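Local structure of molybdopterin adenylyltransferase (Helicobacter pylori, 4XCW) at the interface of chains A and B. The protein transfers the adenylyl group of ATP to molybdopterin, giving the adenylylated intermediate of molybdenum cofactor biosynthesis. Residues are numbered along the deposited sequence; one frame, centred on the assembly and turned at random. Chains: chain A/B, Molybdopterin adenylyltransferase.

Contact 1: the interface of chains A and B. Residues chain A 79-82, 84-85, 88, 120; chain B 96-98.
B:Lys96 reaches from the short strand 96-97 of chain B across to polar groups of chain A, its alkyl chain running over the guanidinium of A:Arg120. Of the residues gathered here it loses the most surface to the partner, 115 Å², and a long flexible chain suits the place: it offers carbon to a flat cation and carries its charge on to oxygens beyond. CG sits over the centre of the guanidinium face, 3.9 Å from A:Arg120 CZ, and the two side chains cross at about a right angle. Extended as far as CE, the lysine bends at its end (chi4 71°), which directs the ammonium NZ to a weak hydrogen bond with the backbone O of A:Leu82 at 3.2 Å. The carboxylate oxygen OE2 of A:Glu88 lies 4.0 Å from NZ, a long salt bridge.

A:Arg120, the second main contributor, works through its edge. Bent at chi3 (66°), it donates a hydrogen bond from NE to the backbone O of B:Met97, 3.0 Å away and close to the guanidinium plane. At the opposite end of the guanidinium NH1 makes a salt bridge of 2.8 Å with A:Glu88 OE1, in the guanidinium plane but above that of the carboxylate. A:Glu88 thus fixes the rotation of the arginine and probably eases the proximity of two cations. A water also links the two chains, 3.1 Å from A:Arg120 NH2 and 2.8 Å from the backbone N of B:Met97.

Contact 2: the interface of chains A and B. Residues chain A 114-115, 117-118; chain B 101, 104, 148, 150-151, 155.
A:Ile117 pushes its CD1 methyl against the face of the B:Phe101 ring, a CH-pi contact in which the methyl stands over the ring centre, 3.8 Å from the centroid. The isoleucine belongs to the 3-10 helix 114-118 of chain A and the phenylalanine to helix 99-110 of chain B, and the two side chains cross at about a right angle. CG1 lies between the backbone N and the carbonyl carbon (chi1 65°), with CD1 extended beyond it toward the aromatic face. A branched aliphatic suits this spot because its second arm serves another neighbour: CG2 packs 4.0 Å from CD2 of B:Leu104, one helical turn after the phenylalanine.

The other contacts are apolar, chiefly between aliphatic groups. A:Leu118 sends CD2 to the ring rim, 3.5 Å from CE1 of B:Phe101, and the same methyl lies 3.6 Å from CB of B:Cys155. Forked and compact, leucine suits a place where one branch must touch both an aromatic rim and a helix. The small B:Ala151 lets chain A come near; its CB is 3.7 Å from A:Ile117 CD1 and also approaches CA of A:Thr115. At the margin two prolines meet, rigid and apolar, CB to CB.

Polar atoms take little part: no polar atom of one chain comes near enough to bond with the other here, leaving shape and burial to hold the patch. Even the backbone O of A:Pro114 faces carbon, 3.6 Å from the CB methyl of B:Ala151.

Contact 3: the interface of chains A and B. Residues chain A 80-81, 118; chain B 98, 125, 151, 154-155, 158-159.
The loop carrying A:Pro80 and A:Ala81, together with the end of the 3-10 helix 114-118 of chain A, packs on helix 152-158 of chain B and the residue that follows it, with strand 123-126 alongside. Both chains have the molybdopterin-binding fold of the MogA family. A:Pro80 loses 87 Å² of surface to chain B. Its ring is compact and rigid, apt for wedging between several side chains: CG lies 3.7 Å from CD1 of B:Leu158, the proline and leucine crossing obliquely, and 4.0 Å from the sulfur SG of B:Cys155. That sulfur is anti to its backbone N (chi1 -171°), a turn that carries it toward the proline.

CB of the proline leans to CG2 of B:Ile159 at 4.1 Å and, at the same distance, to CG1 of B:Ile125. B:Ile159 comes to the same face of the ring as B:Leu158, while B:Ile125 meets the CB end close to the ring plane, slightly toward the other side; both are beta-branched and offer carbon. A:Ala81, small enough to sit against main chain, rests its methyl CB 3.6 Å from the carbonyl O of B:Leu158.

A:Leu118 extends its CD1 branch to the ring of B:Tyr154, 3.9 Å from CD2. Within chain B, B:Leu158 CD1 lies over one face of that tyrosine ring, offset toward the rim, 3.6 Å above its plane.

Contact 1: the interface of chains A and B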
ATOM      1  N   GLY A  79      12.661  -0.617  -9.931  1.00 23.90           N
ATOM      2  CA  GLY A  79      12.210  -1.997 -10.016  1.00 22.26           C
ATOM      3  C   GLY A  79      12.802  -2.909  -8.953  1.00 27.22           C
ATOM      4  O   GLY A  79      13.387  -2.445  -7.975  1.00 26.36           O
ATOM      5  N   PRO A  80      12.646  -4.228  -9.136  1.00 27.25           N
ATOM      6  CA  PRO A  80      13.114  -5.213  -8.154  1.00 26.05           C
ATOM      7  C   PRO A  80      14.618  -5.483  -8.189  1.00 26.87           C
ATOM      8  O   PRO A  80      15.127  -6.152  -7.288  1.00 26.42           O
ATOM      9  CB  PRO A  80      12.335  -6.476  -8.539  1.00 29.79           C
ATOM     10  CG  PRO A  80      12.056  -6.315  -9.996  1.00 29.80           C
ATOM     11  CD  PRO A  80      11.834  -4.843 -10.202  1.00 29.65           C
ATOM     12  N   ALA A  81      15.319  -4.969  -9.198  1.00 27.15           N
ATOM     13  CA  ALA A  81      16.733  -5.297  -9.383  1.00 28.51           C
ATOM     14  C   ALA A  81      17.607  -4.688  -8.293  1.00 26.30           C
ATOM     15  O   ALA A  81      17.233  -3.696  -7.664  1.00 25.09           O
ATOM     16  CB  ALA A  81      17.209  -4.840 -10.755  1.00 29.85           C
ATOM     17  N   LEU A  82      18.784  -5.279  -8.105  1.00 26.61           N
ATOM     18  CA  LEU A  82      19.672  -4.953  -6.991  1.00 38.30           C
ATOM     19  C   LEU A  82      20.078  -3.480  -6.913  1.00 36.31           C
ATOM     20  O   LEU A  82      20.082  -2.892  -5.831  1.00 36.39           O
ATOM     21  CB  LEU A  82      20.929  -5.820  -7.062  1.00 36.73           C
ATOM     22  CG  LEU A  82      21.961  -5.564  -5.964  1.00 39.75           C
ATOM     23  CD1 LEU A  82      21.377  -5.910  -4.604  1.00 43.07           C
ATOM     24  CD2 LEU A  82      23.237  -6.347  -6.229  1.00 41.04           C
ATOM     25  N   ASP A  84      18.503  -0.943  -8.143  1.00 27.67           N
ATOM     26  CA  ASP A  84      17.376  -0.016  -8.173  1.00 26.96           C
ATOM     27  C   ASP A  84      17.050   0.496  -6.773  1.00 29.92           C
ATOM     28  O   ASP A  84      16.216  -0.083  -6.079  1.00 27.24           O
ATOM     29  CB  ASP A  84      16.144  -0.677  -8.782  1.00 25.73           C
ATOM     30  CG  ASP A  84      16.274  -0.901 -10.275  1.00 30.31           C
ATOM     31  OD1 ASP A  84      17.301  -0.507 -10.860  1.00 33.49           O
ATOM     32  OD2 ASP A  84      15.333  -1.460 -10.868  1.00 38.26           O
ATOM     33  N   ILE A  85      17.694   1.589  -6.368  1.00 25.63           N
ATOM     34  CA  ILE A  85      17.581   2.069  -4.993  1.00 25.28           C
ATOM     35  C   ILE A  85      17.003   3.472  -4.881  1.00 27.82           C
ATOM     36  O   ILE A  85      17.184   4.142  -3.867  1.00 29.72           O
ATOM     37  CB  ILE A  85      18.956   2.050  -4.283  1.00 30.15           C
ATOM     38  CG1 ILE A  85      20.058   2.535  -5.223  1.00 36.66           C
ATOM     39  CG2 ILE A  85      19.286   0.650  -3.793  1.00 34.86           C
ATOM     40  CD1 ILE A  85      20.147   4.040  -5.369  1.00 35.36           C
ATOM     41  N   GLU A  88      14.317   3.618  -2.014  1.00 23.75           N
ATOM     42  CA  GLU A  88      15.019   3.654  -0.730  1.00 27.36           C
ATOM     43  C   GLU A  88      15.559   5.044  -0.398  1.00 28.61           C
ATOM     44  O   GLU A  88      15.377   5.543   0.714  1.00 28.31           O
ATOM     45  CB  GLU A  88      16.173   2.653  -0.707  1.00 33.56           C
ATOM     46  CG  GLU A  88      15.762   1.220  -0.435  1.00 40.23           C
ATOM     47  CD  GLU A  88      15.459   0.436  -1.700  1.00 46.06           C
ATOM     48  OE1 GLU A  88      15.150   1.059  -2.741  1.00 41.88           O
ATOM     49  OE2 GLU A  88      15.544  -0.809  -1.652  1.00 49.86           O
ATOM     50  N   ARG A 120       8.401  -0.110  -7.618  1.00 19.43           N
ATOM     51  CA  ARG A 120       8.446   0.371  -6.241  1.00 22.03           C
ATOM     52  C   ARG A 120       8.406   1.895  -6.190  1.00 24.26           C
ATOM     53  O   ARG A 120       8.751   2.489  -5.171  1.00 25.30           O
ATOM     54  CB  ARG A 120       9.699  -0.149  -5.524  1.00 27.42           C
ATOM     55  CG  ARG A 120       9.760  -1.670  -5.439  1.00 24.22           C
ATOM     56  CD  ARG A 120      11.051  -2.179  -4.784  1.00 22.83           C
ATOM     57  NE  ARG A 120      11.116  -1.789  -3.378  1.00 32.06           N
ATOM     58  CZ  ARG A 120      12.054  -1.006  -2.858  1.00 36.94           C
ATOM     59  NH1 ARG A 120      13.032  -0.544  -3.625  1.00 37.72           N
ATOM     60  NH2 ARG A 120      12.021  -0.704  -1.566  1.00 37.40           N
TER
ATOM     61  N   LYS B  96      13.935  -5.944  -0.247  1.00 26.43           N
ATOM     62  CA  LYS B  96      13.019  -5.024  -0.934  1.00 24.99           C
ATOM     63  C   LYS B  96      11.628  -5.633  -0.977  1.00 25.54           C
ATOM     64  O   LYS B  96      11.487  -6.781  -1.392  1.00 28.60           O
ATOM     65  CB  LYS B  96      13.450  -4.762  -2.378  1.00 26.31           C
ATOM     66  CG  LYS B  96      14.676  -3.913  -2.601  1.00 37.14           C
ATOM     67  CD  LYS B  96      14.876  -3.736  -4.104  1.00 40.81           C
ATOM     68  CE  LYS B  96      16.016  -2.781  -4.436  1.00 48.30           C
ATOM     69  NZ  LYS B  96      17.358  -3.358  -4.135  1.00 52.38           N
ATOM     70  N   MET B  97      10.598  -4.880  -0.595  1.00 21.17           N
ATOM     71  CA  MET B  97       9.233  -5.379  -0.750  1.00 20.70           C
ATOM     72  C   MET B  97       8.628  -4.859  -2.055  1.00 20.74           C
ATOM     73  O   MET B  97       9.024  -3.806  -2.559  1.00 23.20           O
ATOM     74  CB  MET B  97       8.354  -4.974   0.441  1.00 25.88           C
ATOM     75  CG  MET B  97       8.840  -5.510   1.782  1.00 25.50           C
ATOM     76  SD  MET B  97       8.904  -7.317   1.833  1.00 23.97           S
ATOM     77  CE  MET B  97       7.176  -7.758   1.835  1.00 22.99           C
ATOM     78  N   LEU B  98       7.671  -5.607  -2.591  1.00 19.35           N
ATOM     79  CA  LEU B  98       6.994  -5.236  -3.830  1.00 21.27           C
ATOM     80  C   LEU B  98       5.511  -5.040  -3.544  1.00 22.87           C
ATOM     81  O   LEU B  98       4.730  -5.980  -3.664  1.00 22.43           O
ATOM     82  CB  LEU B  98       7.205  -6.312  -4.898  1.00 22.77           C
ATOM     83  CG  LEU B  98       8.659  -6.677  -5.197  1.00 23.59           C
ATOM     84  CD1 LEU B  98       8.754  -7.917  -6.082  1.00 23.52           C
ATOM     85  CD2 LEU B  98       9.373  -5.497  -5.845  1.00 21.09           C
TER
HETATM   86  O   HOH W   1      10.985  -2.435   0.723  1.00 28.54           O

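Contact 2: the interface of chains A and B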
ATOM      1  N   PRO A 114       1.403  -6.219 -17.378  1.00 29.69           N
ATOM      2  CA  PRO A 114       1.239  -6.957 -16.122  1.00 30.11           C
ATOM      3  C   PRO A 114       2.416  -6.743 -15.178  1.00 30.92           C
ATOM      4  O   PRO A 114       2.252  -6.824 -13.960  1.00 29.75           O
ATOM      5  CB  PRO A 114       1.162  -8.419 -16.578  1.00 38.73           C
ATOM      6  CG  PRO A 114       0.765  -8.355 -18.017  1.00 39.81           C
ATOM      7  CD  PRO A 114       1.387  -7.109 -18.551  1.00 35.08           C
ATOM      8  N   THR A 115       3.582  -6.454 -15.741  1.00 25.51           N
ATOM      9  CA  THR A 115       4.794  -6.248 -14.948  1.00 26.18           C
ATOM     10  C   THR A 115       4.811  -4.913 -14.197  1.00 25.27           C
ATOM     11  O   THR A 115       5.772  -4.590 -13.495  1.00 24.44           O
ATOM     12  CB  THR A 115       6.041  -6.346 -15.843  1.00 26.12           C
ATOM     13  OG1 THR A 115       5.800  -5.634 -17.065  1.00 28.42           O
ATOM     14  CG2 THR A 115       6.333  -7.795 -16.181  1.00 25.88           C
ATOM     15  N   ILE A 117       3.308  -4.320 -11.604  1.00 23.64           N
ATOM     16  CA  ILE A 117       3.268  -4.576 -10.169  1.00 23.16           C
ATOM     17  C   ILE A 117       4.665  -4.756  -9.596  1.00 23.44           C
ATOM     18  O   ILE A 117       4.827  -4.928  -8.393  1.00 23.17           O
ATOM     19  CB  ILE A 117       2.416  -5.819  -9.819  1.00 25.00           C
ATOM     20  CG1 ILE A 117       3.040  -7.101 -10.380  1.00 25.90           C
ATOM     21  CG2 ILE A 117       1.004  -5.636 -10.315  1.00 24.88           C
ATOM     22  CD1 ILE A 117       2.266  -8.381 -10.002  1.00 27.83           C
ATOM     23  N   LEU A 118       5.673  -4.721 -10.460  1.00 21.50           N
ATOM     24  CA  LEU A 118       7.050  -4.864 -10.001  1.00 22.21           C
ATOM     25  C   LEU A 118       7.630  -3.529  -9.578  1.00 21.82           C
ATOM     26  O   LEU A 118       8.718  -3.477  -8.997  1.00 22.92           O
ATOM     27  CB  LEU A 118       7.929  -5.473 -11.095  1.00 23.20           C
ATOM     28  CG  LEU A 118       7.530  -6.845 -11.637  1.00 26.18           C
ATOM     29  CD1 LEU A 118       8.582  -7.337 -12.634  1.00 23.46           C
ATOM     30  CD2 LEU A 118       7.307  -7.857 -10.508  1.00 23.17           C
TER
ATOM     31  N   PHE B 101       2.377  -6.431  -5.668  1.00 23.94           N
ATOM     32  CA  PHE B 101       1.842  -7.785  -5.538  1.00 24.70           C
ATOM     33  C   PHE B 101       0.719  -7.819  -4.522  1.00 23.63           C
ATOM     34  O   PHE B 101      -0.339  -8.369  -4.793  1.00 21.13           O
ATOM     35  CB  PHE B 101       2.925  -8.776  -5.119  1.00 20.75           C
ATOM     36  CG  PHE B 101       3.749  -9.309  -6.257  1.00 23.51           C
ATOM     37  CD1 PHE B 101       4.899  -8.653  -6.666  1.00 25.88           C
ATOM     38  CD2 PHE B 101       3.384 -10.477  -6.906  1.00 28.76           C
ATOM     39  CE1 PHE B 101       5.670  -9.151  -7.705  1.00 25.38           C
ATOM     40  CE2 PHE B 101       4.149 -10.979  -7.947  1.00 31.72           C
ATOM     41  CZ  PHE B 101       5.294 -10.312  -8.349  1.00 27.54           C
ATOM     42  N   LEU B 104      -2.413  -6.183  -5.982  1.00 23.20           N
ATOM     43  CA  LEU B 104      -3.112  -6.956  -6.997  1.00 24.66           C
ATOM     44  C   LEU B 104      -3.782  -8.188  -6.398  1.00 23.64           C
ATOM     45  O   LEU B 104      -4.874  -8.559  -6.815  1.00 26.35           O
ATOM     46  CB  LEU B 104      -2.155  -7.369  -8.117  1.00 23.27           C
ATOM     47  CG  LEU B 104      -2.803  -8.189  -9.239  1.00 26.84           C
ATOM     48  CD1 LEU B 104      -3.960  -7.422  -9.846  1.00 33.12           C
ATOM     49  CD2 LEU B 104      -1.779  -8.578 -10.308  1.00 32.19           C
ATOM     50  N   VAL B 148      -1.082 -13.117 -10.635  1.00 23.68           N
ATOM     51  CA  VAL B 148       0.248 -12.548 -10.403  1.00 22.82           C
ATOM     52  C   VAL B 148       1.355 -13.187 -11.232  1.00 25.24           C
ATOM     53  O   VAL B 148       2.381 -12.552 -11.471  1.00 26.89           O
ATOM     54  CB  VAL B 148       0.670 -12.634  -8.913  1.00 30.90           C
ATOM     55  CG1 VAL B 148      -0.343 -11.923  -8.028  1.00 31.20           C
ATOM     56  CG2 VAL B 148       0.872 -14.077  -8.475  1.00 29.00           C
ATOM     57  N   PRO B 150       1.842 -13.719 -14.435  1.00 21.90           N
ATOM     58  CA  PRO B 150       2.377 -13.067 -15.638  1.00 27.31           C
ATOM     59  C   PRO B 150       3.514 -12.066 -15.392  1.00 25.98           C
ATOM     60  O   PRO B 150       4.204 -11.714 -16.344  1.00 28.01           O
ATOM     61  CB  PRO B 150       1.150 -12.355 -16.212  1.00 31.24           C
ATOM     62  CG  PRO B 150       0.021 -13.259 -15.840  1.00 31.24           C
ATOM     63  CD  PRO B 150       0.363 -13.721 -14.444  1.00 20.80           C
ATOM     64  N   ALA B 151       3.723 -11.645 -14.147  1.00 27.45           N
ATOM     65  CA  ALA B 151       4.795 -10.707 -13.830  1.00 25.91           C
ATOM     66  C   ALA B 151       6.011 -11.408 -13.233  1.00 21.34           C
ATOM     67  O   ALA B 151       7.055 -10.790 -13.029  1.00 25.98           O
ATOM     68  CB  ALA B 151       4.290  -9.623 -12.870  1.00 27.38           C
ATOM     69  N   CYS B 155      10.284 -10.716 -13.301  1.00 23.38           N
ATOM     70  CA  CYS B 155      10.805 -10.348 -11.982  1.00 24.01           C
ATOM     71  C   CYS B 155      12.007 -11.209 -11.615  1.00 27.60           C
ATOM     72  O   CYS B 155      13.011 -10.711 -11.108  1.00 26.56           O
ATOM     73  CB  CYS B 155       9.734 -10.492 -10.898  1.00 21.37           C
ATOM     74  SG  CYS B 155      10.237  -9.793  -9.287  1.00 25.02           S
TER

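Contact 3: the interface of chains A and B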
ATOM      1  N   PRO A  80      12.646  -4.228  -9.136  1.00 27.25           N
ATOM      2  CA  PRO A  80      13.114  -5.213  -8.154  1.00 26.05           C
ATOM      3  C   PRO A  80      14.618  -5.483  -8.189  1.00 26.87           C
ATOM      4  O   PRO A  80      15.127  -6.152  -7.288  1.00 26.42           O
ATOM      5  CB  PRO A  80      12.335  -6.476  -8.539  1.00 29.79           C
ATOM      6  CG  PRO A  80      12.056  -6.315  -9.996  1.00 29.80           C
ATOM      7  CD  PRO A  80      11.834  -4.843 -10.202  1.00 29.65           C
ATOM      8  N   ALA A  81      15.319  -4.969  -9.198  1.00 27.15           N
ATOM      9  CA  ALA A  81      16.733  -5.297  -9.383  1.00 28.51           C
ATOM     10  C   ALA A  81      17.607  -4.688  -8.293  1.00 26.30           C
ATOM     11  O   ALA A  81      17.233  -3.696  -7.664  1.00 25.09           O
ATOM     12  CB  ALA A  81      17.209  -4.840 -10.755  1.00 29.85           C
ATOM     13  N   LEU A 118       5.673  -4.721 -10.460  1.00 21.50           N
ATOM     14  CA  LEU A 118       7.050  -4.864 -10.001  1.00 22.21           C
ATOM     15  C   LEU A 118       7.630  -3.529  -9.578  1.00 21.82           C
ATOM     16  O   LEU A 118       8.718  -3.477  -8.997  1.00 22.92           O
ATOM     17  CB  LEU A 118       7.929  -5.473 -11.095  1.00 23.20           C
ATOM     18  CG  LEU A 118       7.530  -6.845 -11.637  1.00 26.18           C
ATOM     19  CD1 LEU A 118       8.582  -7.337 -12.634  1.00 23.46           C
ATOM     20  CD2 LEU A 118       7.307  -7.857 -10.508  1.00 23.17           C
TER
ATOM     21  N   LEU B  98       7.671  -5.607  -2.591  1.00 19.35           N
ATOM     22  CA  LEU B  98       6.994  -5.236  -3.830  1.00 21.27           C
ATOM     23  C   LEU B  98       5.511  -5.040  -3.544  1.00 22.87           C
ATOM     24  O   LEU B  98       4.730  -5.980  -3.664  1.00 22.43           O
ATOM     25  CB  LEU B  98       7.205  -6.312  -4.898  1.00 22.77           C
ATOM     26  CG  LEU B  98       8.659  -6.677  -5.197  1.00 23.59           C
ATOM     27  CD1 LEU B  98       8.754  -7.917  -6.082  1.00 23.52           C
ATOM     28  CD2 LEU B  98       9.373  -5.497  -5.845  1.00 21.09           C
ATOM     29  N   ILE B 125      11.790  -9.322  -2.339  1.00 19.96           N
ATOM     30  CA  ILE B 125      12.990  -9.917  -2.895  1.00 22.44           C
ATOM     31  C   ILE B 125      14.010 -10.219  -1.807  1.00 22.39           C
ATOM     32  O   ILE B 125      14.301  -9.364  -0.983  1.00 20.88           O
ATOM     33  CB  ILE B 125      13.644  -8.984  -3.927  1.00 20.94           C
ATOM     34  CG1 ILE B 125      12.645  -8.604  -5.015  1.00 22.41           C
ATOM     35  CG2 ILE B 125      14.912  -9.624  -4.498  1.00 22.91           C
ATOM     36  CD1 ILE B 125      12.069  -9.803  -5.758  1.00 22.52           C
ATOM     37  N   ALA B 151       3.723 -11.645 -14.147  1.00 27.45           N
ATOM     38  CA  ALA B 151       4.795 -10.707 -13.830  1.00 25.91           C
ATOM     39  C   ALA B 151       6.011 -11.408 -13.233  1.00 21.34           C
ATOM     40  O   ALA B 151       7.055 -10.790 -13.029  1.00 25.98           O
ATOM     41  CB  ALA B 151       4.290  -9.623 -12.870  1.00 27.38           C
ATOM     42  N   TYR B 154       9.654 -12.277 -15.499  1.00 25.01           N
ATOM     43  CA  TYR B 154      10.456 -11.079 -15.700  1.00 24.49           C
ATOM     44  C   TYR B 154      11.064 -10.631 -14.379  1.00 24.08           C
ATOM     45  O   TYR B 154      12.216 -10.214 -14.338  1.00 25.93           O
ATOM     46  CB  TYR B 154       9.624  -9.957 -16.302  1.00 23.42           C
ATOM     47  CG  TYR B 154      10.407  -8.710 -16.652  1.00 25.43           C
ATOM     48  CD1 TYR B 154      11.547  -8.781 -17.441  1.00 29.76           C
ATOM     49  CD2 TYR B 154       9.983  -7.459 -16.220  1.00 27.84           C
ATOM     50  CE1 TYR B 154      12.249  -7.643 -17.780  1.00 33.06           C
ATOM     51  CE2 TYR B 154      10.677  -6.320 -16.552  1.00 33.68           C
ATOM     52  CZ  TYR B 154      11.810  -6.418 -17.329  1.00 33.19           C
ATOM     53  OH  TYR B 154      12.502  -5.284 -17.657  1.00 36.16           O
ATOM     54  N   CYS B 155      10.284 -10.716 -13.301  1.00 23.38           N
ATOM     55  CA  CYS B 155      10.805 -10.348 -11.982  1.00 24.01           C
ATOM     56  C   CYS B 155      12.007 -11.209 -11.615  1.00 27.60           C
ATOM     57  O   CYS B 155      13.011 -10.711 -11.108  1.00 26.56           O
ATOM     58  CB  CYS B 155       9.734 -10.492 -10.898  1.00 21.37           C
ATOM     59  SG  CYS B 155      10.237  -9.793  -9.287  1.00 25.02           S
ATOM     60  N   LEU B 158      15.059 -10.133 -13.513  1.00 24.81           N
ATOM     61  CA  LEU B 158      15.657  -8.889 -13.040  1.00 26.19           C
ATOM     62  C   LEU B 158      16.491  -9.058 -11.776  1.00 25.71           C
ATOM     63  O   LEU B 158      17.430  -8.299 -11.556  1.00 28.09           O
ATOM     64  CB  LEU B 158      14.577  -7.836 -12.784  1.00 28.55           C
ATOM     65  CG  LEU B 158      13.837  -7.305 -14.009  1.00 27.41           C
ATOM     66  CD1 LEU B 158      12.713  -6.361 -13.592  1.00 25.80           C
ATOM     67  CD2 LEU B 158      14.809  -6.611 -14.941  1.00 25.87           C
ATOM     68  N   ILE B 159      16.129 -10.031 -10.942  1.00 23.25           N
ATOM     69  CA  ILE B 159      16.873 -10.301  -9.709  1.00 25.74           C
ATOM     70  C   ILE B 159      17.945 -11.374  -9.929  1.00 29.76           C
ATOM     71  O   ILE B 159      18.600 -11.826  -8.988  1.00 31.59           O
ATOM     72  CB  ILE B 159      15.925 -10.730  -8.560  1.00 21.94           C
ATOM     73  CG1 ILE B 159      15.367 -12.132  -8.792  1.00 23.72           C
ATOM     74  CG2 ILE B 159      14.808  -9.717  -8.379  1.00 24.83           C
ATOM     75  CD1 ILE B 159      14.273 -12.528  -7.774  1.00 22.82           C
TER

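Contact 3 is the middle of a continuous surface between chains A and B: its C-alpha centre lies about 7 Å from that of contact 1 and about 8 Å from that of contact 2, while those two are about 13 Å apart. A:Pro80, A:Ala81 and B:Leu98 are shared by contacts 1 and 3; A:Leu118, B:Ala151 and B:Cys155 join contacts 2 and 3. The shared residues thus couple the polar contact 1 to the apolar contacts 2 and 3. The two chains meet through different surfaces rather than by a two-fold, and three copies form the deposited assembly, consistent with the trimers known for MogA proteins.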